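Side-chain contacts in cycloalternan-forming enzyme (Listeria monocytogenes serovar 1/2a, PDB 5F7U), which is a family 31 glycosyl hydrolase that joins a TIM-barrel domain to several beta-rich domains and binds glycans at more than one place: residues Leu38-Trp43 with Tyr94-Ser99; Asn47-Trp52 with Asn75-Lys80. The protein carries 1 engineered substitution. All coordinates share one frame; numbering follows the deposited sequence.

Contact 1 of 2, residues Leu38-Trp43 with Tyr94-Ser99. With GLC (alpha-D-glucopyranose), chain E.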
ATOM      1  N   LEU A  38      36.692 -20.180  10.055  1.00 14.71           N
ATOM      2  CA  LEU A  38      35.721 -20.974  10.807  1.00 14.41           C
ATOM      3  C   LEU A  38      35.716 -20.573  12.269  1.00 14.44           C
ATOM      4  O   LEU A  38      36.745 -20.638  12.952  1.00 15.04           O
ATOM      5  CB  LEU A  38      36.009 -22.470  10.674  1.00 14.57           C
ATOM      6  CG  LEU A  38      36.302 -23.033   9.294  1.00 14.64           C
ATOM      7  CD1 LEU A  38      36.676 -24.508   9.455  1.00 15.48           C
ATOM      8  CD2 LEU A  38      35.106 -22.889   8.358  1.00 14.69           C
ATOM      9  N   ASN A  39      34.549 -20.152  12.737  1.00 13.96           N
ATOM     10  CA  ASN A  39      34.363 -19.817  14.149  1.00 13.91           C
ATOM     11  C   ASN A  39      33.797 -21.016  14.893  1.00 13.91           C
ATOM     12  O   ASN A  39      32.753 -21.537  14.520  1.00 13.93           O
ATOM     13  CB  ASN A  39      33.466 -18.591  14.281  1.00 13.84           C
ATOM     14  CG  ASN A  39      34.094 -17.377  13.637  1.00 14.43           C
ATOM     15  OD1 ASN A  39      35.055 -16.834  14.168  1.00 14.95           O
ATOM     16  ND2 ASN A  39      33.602 -16.987  12.452  1.00 14.46           N
ATOM     17  N   ILE A  40      34.508 -21.437  15.935  1.00 13.78           N
ATOM     18  CA  ILE A  40      34.201 -22.681  16.665  1.00 13.94           C
ATOM     19  C   ILE A  40      34.119 -22.393  18.159  1.00 14.04           C
ATOM     20  O   ILE A  40      34.916 -21.609  18.668  1.00 14.45           O
ATOM     21  CB  ILE A  40      35.331 -23.716  16.398  1.00 14.46           C
ATOM     22  CG1 ILE A  40      35.484 -23.951  14.883  1.00 14.35           C
ATOM     23  CG2 ILE A  40      35.092 -25.029  17.154  1.00 15.24           C
ATOM     24  CD1 ILE A  40      36.863 -24.500  14.494  1.00 15.18           C
ATOM     25  N   THR A  41      33.175 -23.027  18.871  1.00 13.83           N
ATOM     26  CA  THR A  41      33.125 -22.870  20.334  1.00 14.12           C
ATOM     27  C   THR A  41      33.360 -24.189  21.039  1.00 14.71           C
ATOM     28  O   THR A  41      33.027 -25.251  20.501  1.00 14.38           O
ATOM     29  CB  THR A  41      31.819 -22.184  20.831  1.00 14.20           C
ATOM     30  OG1 THR A  41      31.965 -21.722  22.185  1.00 14.79           O
ATOM     31  CG2 THR A  41      30.597 -23.086  20.731  1.00 14.42           C
ATOM     32  N   THR A  42      33.979 -24.102  22.215  1.00 15.20           N
ATOM     33  CA  THR A  42      34.064 -25.250  23.122  1.00 16.27           C
ATOM     34  C   THR A  42      33.612 -24.797  24.506  1.00 16.95           C
ATOM     35  O   THR A  42      33.652 -23.602  24.815  1.00 16.59           O
ATOM     36  CB  THR A  42      35.507 -25.783  23.216  1.00 16.82           C
ATOM     37  OG1 THR A  42      36.398 -24.711  23.604  1.00 16.89           O
ATOM     38  CG2 THR A  42      35.936 -26.365  21.869  1.00 16.56           C
ATOM     39  N   TRP A  43      33.199 -25.748  25.341  1.00 17.99           N
ATOM     40  CA  TRP A  43      32.814 -25.454  26.718  1.00 19.11           C
ATOM     41  C   TRP A  43      33.078 -26.708  27.563  1.00 20.37           C
ATOM     42  O   TRP A  43      33.061 -27.810  27.002  1.00 20.31           O
ATOM     43  CB  TRP A  43      31.338 -25.051  26.804  1.00 19.00           C
ATOM     44  CG  TRP A  43      30.387 -26.122  26.366  1.00 19.32           C
ATOM     45  CD1 TRP A  43      29.738 -27.030  27.175  1.00 20.29           C
ATOM     46  CD2 TRP A  43      29.977 -26.404  25.029  1.00 18.77           C
ATOM     47  NE1 TRP A  43      28.945 -27.856  26.408  1.00 20.69           N
ATOM     48  CE2 TRP A  43      29.071 -27.498  25.090  1.00 19.30           C
ATOM     49  CE3 TRP A  43      30.290 -25.849  23.775  1.00 17.58           C
ATOM     50  CZ2 TRP A  43      28.464 -28.036  23.946  1.00 19.16           C
ATOM     51  CZ3 TRP A  43      29.685 -26.393  22.625  1.00 17.46           C
ATOM     52  CH2 TRP A  43      28.787 -27.478  22.727  1.00 18.23           C
ATOM     53  N   TYR A  94      35.082 -30.351   5.540  1.00 17.69           N
ATOM     54  CA  TYR A  94      35.794 -30.248   6.826  1.00 17.39           C
ATOM     55  C   TYR A  94      34.944 -30.683   8.006  1.00 17.31           C
ATOM     56  O   TYR A  94      33.714 -30.646   7.950  1.00 16.78           O
ATOM     57  CB  TYR A  94      36.337 -28.815   7.050  1.00 16.37           C
ATOM     58  CG  TYR A  94      35.263 -27.753   7.257  1.00 15.76           C
ATOM     59  CD1 TYR A  94      34.790 -27.452   8.546  1.00 15.40           C
ATOM     60  CD2 TYR A  94      34.719 -27.052   6.170  1.00 15.54           C
ATOM     61  CE1 TYR A  94      33.790 -26.491   8.743  1.00 14.82           C
ATOM     62  CE2 TYR A  94      33.716 -26.094   6.362  1.00 15.03           C
ATOM     63  CZ  TYR A  94      33.263 -25.822   7.650  1.00 14.67           C
ATOM     64  OH  TYR A  94      32.283 -24.854   7.847  1.00 14.40           O
ATOM     65  N   THR A  95      35.630 -31.056   9.085  1.00 17.90           N
ATOM     66  CA  THR A  95      35.025 -31.417  10.356  1.00 18.11           C
ATOM     67  C   THR A  95      35.803 -30.628  11.404  1.00 17.85           C
ATOM     68  O   THR A  95      37.036 -30.610  11.395  1.00 18.65           O
ATOM     69  CB  THR A  95      35.147 -32.939  10.597  1.00 19.67           C
ATOM     70  OG1 THR A  95      34.448 -33.642   9.563  1.00 20.73           O
ATOM     71  CG2 THR A  95      34.574 -33.369  11.960  1.00 20.04           C
ATOM     72  N   THR A  96      35.085 -29.939  12.282  1.00 17.42           N
ATOM     73  CA  THR A  96      35.731 -29.182  13.359  1.00 17.04           C
ATOM     74  C   THR A  96      35.771 -30.063  14.593  1.00 17.91           C
ATOM     75  O   THR A  96      34.833 -30.823  14.832  1.00 18.10           O
ATOM     76  CB  THR A  96      35.016 -27.838  13.625  1.00 16.33           C
ATOM     77  OG1 THR A  96      33.635 -28.086  13.900  1.00 15.96           O
ATOM     78  CG2 THR A  96      35.142 -26.949  12.393  1.00 15.64           C
ATOM     79  N   LYS A  97      36.864 -29.987  15.351  1.00 18.34           N
ATOM     80  CA  LYS A  97      37.091 -30.892  16.489  1.00 19.41           C
ATOM     81  C   LYS A  97      37.653 -30.179  17.704  1.00 19.44           C
ATOM     82  O   LYS A  97      38.446 -29.250  17.568  1.00 18.81           O
ATOM     83  CB  LYS A  97      38.047 -32.040  16.121  1.00 20.88           C
ATOM     84  CG  LYS A  97      37.506 -32.947  15.034  1.00 21.81           C
ATOM     85  CD  LYS A  97      38.263 -34.257  14.991  1.00 23.81           C
ATOM     86  CE  LYS A  97      37.527 -35.240  14.110  1.00 25.04           C
ATOM     87  NZ  LYS A  97      38.263 -36.540  14.120  1.00 26.78           N
ATOM     88  N   GLY A  98      37.220 -30.613  18.882  1.00 20.03           N
ATOM     89  CA  GLY A  98      37.816 -30.144  20.136  1.00 21.47           C
ATOM     90  C   GLY A  98      38.045 -31.290  21.098  1.00 23.80           C
ATOM     91  O   GLY A  98      37.253 -32.224  21.146  1.00 23.92           O
ATOM     92  N   SER A  99      39.143 -31.217  21.845  1.00 25.80           N
ATOM     93  CA  SER A  99      39.386 -32.123  22.972  1.00 28.63           C
ATOM     94  C   SER A  99      40.267 -31.454  24.014  1.00 29.96           C
ATOM     95  O   SER A  99      40.979 -30.493  23.713  1.00 29.60           O
ATOM     96  CB  SER A  99      40.016 -33.435  22.510  1.00 30.14           C
ATOM     97  OG  SER A  99      41.230 -33.191  21.842  1.00 31.15           O
TER
HETATM   98  C1  GLC E   1      26.399 -25.276  27.357  1.00 41.99           C
HETATM   99  C2  GLC E   1      27.298 -24.374  26.490  1.00 41.23           C
HETATM  100  C3  GLC E   1      26.585 -23.951  25.200  1.00 39.82           C
HETATM  101  C4  GLC E   1      26.074 -25.167  24.416  1.00 40.97           C
HETATM  102  C5  GLC E   1      25.200 -26.055  25.322  1.00 41.94           C
HETATM  103  C6  GLC E   1      24.826 -27.376  24.652  1.00 42.12           C
HETATM  104  O1  GLC E   1      25.359 -24.516  27.983  1.00 44.99           O
HETATM  105  O2  GLC E   1      27.736 -23.233  27.239  1.00 38.72           O
HETATM  106  O3  GLC E   1      27.462 -23.189  24.367  1.00 38.31           O
HETATM  107  O4  GLC E   1      25.314 -24.704  23.292  1.00 40.24           O
HETATM  108  O5  GLC E   1      25.836 -26.357  26.584  1.00 42.53           O
HETATM  109  O6  GLC E   1      23.634 -27.876  25.263  1.00 43.20           O
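The hydrophobic core of a beta sandwich is represented here by L38 and I40 facing Y94 and T96, within an N-terminal domain whose sequence falls in the immunoglobulin-like E-set clan. No hydrogen bond joins the two segments; methyl groups and one ring do the work. L38 CD1 lies over a face of the Y94 ring as a CH-pi contact, 3.9 Å from its centroid and 26° off the normal, displaced toward the rim. The other branch reaches further along the same ring, with L38 CD2 3.5 Å from Y94 OH. That hydroxyl is hydrogen-bonded to H9 and R25. Two residues further along each strand, I40 CD1 meets T96 CG2 at 3.7 Å. With chi1 at 56°, T96 puts this methyl anti to its carbonyl carbon and toward I40, and its OG1 hydrogen-bonds E7. At the far end of strand 36-43, W43 turns an indole face to the bound glucose, whose C2 lies over the ring plane and whose O5 is 3.5 Å from W43 NE1. Strand 36-43 is flanked by strand 76-84 and, along its other edge, by the short strands 6-8 and 25-26; strand 91-100 runs between strands 49-57 and 106-129.

Contact 2 of 2, residues Asn47-Trp52 with Asn75-Lys80. With GLC (alpha-D-glucopyranose), chain E.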
ATOM      1  N   ASN A  47      41.932 -24.883  30.630  1.00 33.82           N
ATOM      2  CA  ASN A  47      43.288 -24.989  30.080  1.00 34.79           C
ATOM      3  C   ASN A  47      43.464 -26.350  29.404  1.00 34.60           C
ATOM      4  O   ASN A  47      42.815 -27.331  29.779  1.00 35.01           O
ATOM      5  CB  ASN A  47      44.350 -24.800  31.187  1.00 37.38           C
ATOM      6  CG  ASN A  47      44.479 -23.347  31.648  1.00 38.52           C
ATOM      7  OD1 ASN A  47      44.472 -22.412  30.843  1.00 38.64           O
ATOM      8  ND2 ASN A  47      44.619 -23.157  32.956  1.00 40.68           N
ATOM      9  N   GLY A  48      44.328 -26.410  28.400  1.00 34.35           N
ATOM     10  CA  GLY A  48      44.660 -27.689  27.773  1.00 33.97           C
ATOM     11  C   GLY A  48      43.651 -28.132  26.732  1.00 32.33           C
ATOM     12  O   GLY A  48      43.620 -29.302  26.353  1.00 32.61           O
ATOM     13  N   GLN A  49      42.813 -27.204  26.281  1.00 30.79           N
ATOM     14  CA  GLN A  49      41.906 -27.479  25.167  1.00 29.55           C
ATOM     15  C   GLN A  49      42.626 -27.274  23.851  1.00 28.75           C
ATOM     16  O   GLN A  49      43.381 -26.316  23.705  1.00 28.63           O
ATOM     17  CB  GLN A  49      40.673 -26.574  25.230  1.00 29.78           C
ATOM     18  CG  GLN A  49      39.779 -26.878  26.422  1.00 32.21           C
ATOM     19  CD  GLN A  49      38.381 -26.286  26.308  1.00 33.16           C
ATOM     20  OE1 GLN A  49      38.126 -25.363  25.523  1.00 32.95           O
ATOM     21  NE2 GLN A  49      37.458 -26.827  27.100  1.00 34.49           N
ATOM     22  N   ASP A  50      42.392 -28.191  22.911  1.00 27.83           N
ATOM     23  CA  ASP A  50      42.858 -28.065  21.530  1.00 26.85           C
ATOM     24  C   ASP A  50      41.659 -28.084  20.609  1.00 24.30           C
ATOM     25  O   ASP A  50      40.726 -28.862  20.821  1.00 23.42           O
ATOM     26  CB  ASP A  50      43.784 -29.229  21.158  1.00 29.54           C
ATOM     27  CG  ASP A  50      44.998 -29.308  22.036  1.00 32.48           C
ATOM     28  OD1 ASP A  50      45.724 -28.298  22.171  1.00 34.55           O
ATOM     29  OD2 ASP A  50      45.240 -30.398  22.592  1.00 34.80           O
ATOM     30  N   VAL A  51      41.683 -27.205  19.607  1.00 22.17           N
ATOM     31  CA  VAL A  51      40.650 -27.162  18.580  1.00 20.33           C
ATOM     32  C   VAL A  51      41.355 -27.159  17.240  1.00 20.08           C
ATOM     33  O   VAL A  51      42.323 -26.414  17.024  1.00 19.87           O
ATOM     34  CB  VAL A  51      39.717 -25.925  18.724  1.00 19.34           C
ATOM     35  CG1 VAL A  51      38.719 -25.834  17.568  1.00 18.47           C
ATOM     36  CG2 VAL A  51      38.964 -26.008  20.039  1.00 19.86           C
ATOM     37  N   TRP A  52      40.882 -28.030  16.355  1.00 19.64           N
ATOM     38  CA  TRP A  52      41.509 -28.187  15.057  1.00 19.91           C
ATOM     39  C   TRP A  52      40.493 -28.586  14.004  1.00 19.32           C
ATOM     40  O   TRP A  52      39.340 -28.916  14.318  1.00 19.12           O
ATOM     41  CB  TRP A  52      42.678 -29.181  15.121  1.00 21.03           C
ATOM     42  CG  TRP A  52      42.275 -30.614  15.276  1.00 21.84           C
ATOM     43  CD1 TRP A  52      42.156 -31.540  14.276  1.00 22.40           C
ATOM     44  CD2 TRP A  52      41.932 -31.285  16.492  1.00 22.38           C
ATOM     45  NE1 TRP A  52      41.770 -32.760  14.799  1.00 23.24           N
ATOM     46  CE2 TRP A  52      41.631 -32.634  16.155  1.00 23.39           C
ATOM     47  CE3 TRP A  52      41.867 -30.895  17.839  1.00 22.57           C
ATOM     48  CZ2 TRP A  52      41.262 -33.590  17.119  1.00 24.32           C
ATOM     49  CZ3 TRP A  52      41.488 -31.849  18.801  1.00 23.46           C
ATOM     50  CH2 TRP A  52      41.193 -33.182  18.429  1.00 24.45           C
ATOM     51  N   ASN A  75      30.194 -19.458  29.539  1.00 21.62           N
ATOM     52  CA  ASN A  75      30.746 -20.793  29.775  1.00 21.41           C
ATOM     53  C   ASN A  75      31.677 -21.304  28.655  1.00 20.12           C
ATOM     54  O   ASN A  75      32.123 -22.479  28.695  1.00 20.15           O
ATOM     55  CB  ASN A  75      29.576 -21.772  29.969  1.00 22.02           C
ATOM     56  CG  ASN A  75      30.015 -23.134  30.484  1.00 22.72           C
ATOM     57  OD1 ASN A  75      30.800 -23.233  31.426  1.00 23.62           O
ATOM     58  ND2 ASN A  75      29.488 -24.194  29.875  1.00 22.49           N
ATOM     59  N   ASN A  76      31.976 -20.443  27.671  1.00 18.95           N
ATOM     60  CA  ASN A  76      32.545 -20.877  26.390  1.00 17.69           C
ATOM     61  C   ASN A  76      33.829 -20.180  25.965  1.00 17.60           C
ATOM     62  O   ASN A  76      34.063 -19.008  26.290  1.00 17.89           O
ATOM     63  CB  ASN A  76      31.526 -20.648  25.264  1.00 17.06           C
ATOM     64  CG  ASN A  76      30.335 -21.568  25.347  1.00 17.29           C
ATOM     65  OD1 ASN A  76      29.657 -21.658  26.372  1.00 18.12           O
ATOM     66  ND2 ASN A  76      30.076 -22.267  24.262  1.00 17.03           N
ATOM     67  N   THR A  77      34.648 -20.928  25.226  1.00 16.85           N
ATOM     68  CA  THR A  77      35.764 -20.370  24.474  1.00 16.46           C
ATOM     69  C   THR A  77      35.411 -20.368  22.998  1.00 15.62           C
ATOM     70  O   THR A  77      34.813 -21.327  22.478  1.00 15.16           O
ATOM     71  CB  THR A  77      37.062 -21.176  24.711  1.00 16.87           C
ATOM     72  OG1 THR A  77      37.342 -21.171  26.105  1.00 17.23           O
ATOM     73  CG2 THR A  77      38.261 -20.526  23.988  1.00 17.05           C
ATOM     74  N   TYR A  78      35.796 -19.292  22.324  1.00 15.36           N
ATOM     75  CA  TYR A  78      35.549 -19.137  20.892  1.00 15.22           C
ATOM     76  C   TYR A  78      36.892 -19.089  20.212  1.00 15.59           C
ATOM     77  O   TYR A  78      37.836 -18.455  20.720  1.00 16.60           O
ATOM     78  CB  TYR A  78      34.708 -17.872  20.619  1.00 14.95           C
ATOM     79  CG  TYR A  78      33.315 -18.035  21.160  1.00 14.97           C
ATOM     80  CD1 TYR A  78      33.022 -17.717  22.489  1.00 15.83           C
ATOM     81  CD2 TYR A  78      32.289 -18.539  20.350  1.00 14.47           C
ATOM     82  CE1 TYR A  78      31.747 -17.879  23.002  1.00 16.20           C
ATOM     83  CE2 TYR A  78      31.012 -18.717  20.854  1.00 14.75           C
ATOM     84  CZ  TYR A  78      30.751 -18.390  22.169  1.00 15.49           C
ATOM     85  OH  TYR A  78      29.487 -18.585  22.667  1.00 16.71           O
ATOM     86  N   TRP A  79      36.976 -19.806  19.103  1.00 15.17           N
ATOM     87  CA  TRP A  79      38.212 -20.060  18.370  1.00 15.91           C
ATOM     88  C   TRP A  79      38.023 -19.732  16.888  1.00 15.64           C
ATOM     89  O   TRP A  79      36.904 -19.847  16.368  1.00 14.98           O
ATOM     90  CB  TRP A  79      38.567 -21.556  18.461  1.00 15.94           C
ATOM     91  CG  TRP A  79      38.565 -22.170  19.838  1.00 16.54           C
ATOM     92  CD1 TRP A  79      37.483 -22.586  20.556  1.00 16.23           C
ATOM     93  CD2 TRP A  79      39.722 -22.496  20.629  1.00 17.74           C
ATOM     94  NE1 TRP A  79      37.885 -23.127  21.759  1.00 17.27           N
ATOM     95  CE2 TRP A  79      39.252 -23.086  21.830  1.00 18.01           C
ATOM     96  CE3 TRP A  79      41.110 -22.344  20.440  1.00 18.73           C
ATOM     97  CZ2 TRP A  79      40.116 -23.512  22.854  1.00 19.53           C
ATOM     98  CZ3 TRP A  79      41.979 -22.764  21.463  1.00 20.28           C
ATOM     99  CH2 TRP A  79      41.471 -23.359  22.651  1.00 20.65           C
ATOM    100  N   LYS A  80      39.110 -19.325  16.224  1.00 16.47           N
ATOM    101  CA  LYS A  80      39.109 -19.089  14.780  1.00 16.75           C
ATOM    102  C   LYS A  80      40.096 -20.002  14.088  1.00 17.43           C
ATOM    103  O   LYS A  80      41.283 -20.035  14.452  1.00 18.33           O
ATOM    104  CB  LYS A  80      39.451 -17.629  14.439  1.00 17.57           C
ATOM    105  CG  LYS A  80      38.320 -16.663  14.701  1.00 17.52           C
ATOM    106  CD  LYS A  80      38.696 -15.260  14.230  1.00 18.30           C
ATOM    107  CE  LYS A  80      37.543 -14.281  14.456  1.00 18.69           C
ATOM    108  NZ  LYS A  80      36.398 -14.469  13.517  1.00 17.88           N
TER
HETATM  109  C1  GLC E   1      26.399 -25.276  27.357  1.00 41.99           C
HETATM  110  C2  GLC E   1      27.298 -24.374  26.490  1.00 41.23           C
HETATM  111  C3  GLC E   1      26.585 -23.951  25.200  1.00 39.82           C
HETATM  112  C4  GLC E   1      26.074 -25.167  24.416  1.00 40.97           C
HETATM  113  C5  GLC E   1      25.200 -26.055  25.322  1.00 41.94           C
HETATM  114  C6  GLC E   1      24.826 -27.376  24.652  1.00 42.12           C
HETATM  115  O1  GLC E   1      25.359 -24.516  27.983  1.00 44.99           O
HETATM  116  O2  GLC E   1      27.736 -23.233  27.239  1.00 38.72           O
HETATM  117  O3  GLC E   1      27.462 -23.189  24.367  1.00 38.31           O
HETATM  118  O4  GLC E   1      25.314 -24.704  23.292  1.00 40.24           O
HETATM  119  O5  GLC E   1      25.836 -26.357  26.584  1.00 42.53           O
HETATM  120  O6  GLC E   1      23.634 -27.876  25.263  1.00 43.20           O
HETATM  121  O   HOH W   1      38.870 -23.102  26.924  1.00 23.82           O
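V51 places CG1 anti to the backbone N (chi1 175°), which puts CG2 beside that nitrogen and aims it at W79, while the indole of W79 swings anti to its own carbonyl carbon (chi1 -50°) and presents a face to the methyl. V51 CG2 sits almost squarely above the five-membered ring, 3.5 Å from its centroid and 11° off the normal, a close CH-pi contact. The opposite face of the indole is covered from within its own strand: T77 CG2, two residues earlier, lies 3.3 Å above the W79 plane. The ring is thus sandwiched between two methyl groups. Its rim meets Q49, whose extended side chain brings OE1 to the edge of the indole in plane, 3.8 Å from W79 CZ2, with the amide nearly coplanar with the ring. This is sandwich packing in the E-set-like N-terminal domain: strands 49-57 and 76-84 face each other across the core, and strand 60-73 pairs with both. W79 NE1 and Q49 OE1 share T42 OG1 as a partner, and Q49 NE2 reaches E46. A water bridges the segments, donating to T77 OG1 at 2.6 Å and, weakly, to Q49 OE1 at 2.8 Å; T77 OG1 also bonds to N72. Where strand 76-84 begins, N76 uses both ends of its amide on the bound glucose. Its OD1 accepts from glucose O2 at 2.6 Å and its ND2 donates to glucose O3 at 2.8 Å, a bidentate grip on neighbouring hydroxyls. T41 OG1 also bonds to N76 ND2, which would help fix the turn of the amide, and N75 ND2 adds a weak bond to glucose O2.

How the contacts relate
Contacts 1 and 2 are neighbouring parts of one sandwich core, their centres 8 Å apart, with contact 2 nested in sequence inside the loop closed by contact 1. Neighbouring strands tie them together: I40 O and W79 N are 2.8 Å apart, a probable backbone hydrogen bond. Across the core, the T42-Q49 hydrogen bond, 2.7 Å between OG1 and OE1, joins contact 1 to contact 2, and V51 also packs on I40 and T42. Segments 38-43 and 75-80 also supply, from residues outside the core packing, the same glycan pocket, which Y8 completes: W43 contributes an aromatic platform and N75 and N76 the polar grip, with W43 CB 3.3 Å from N75 O.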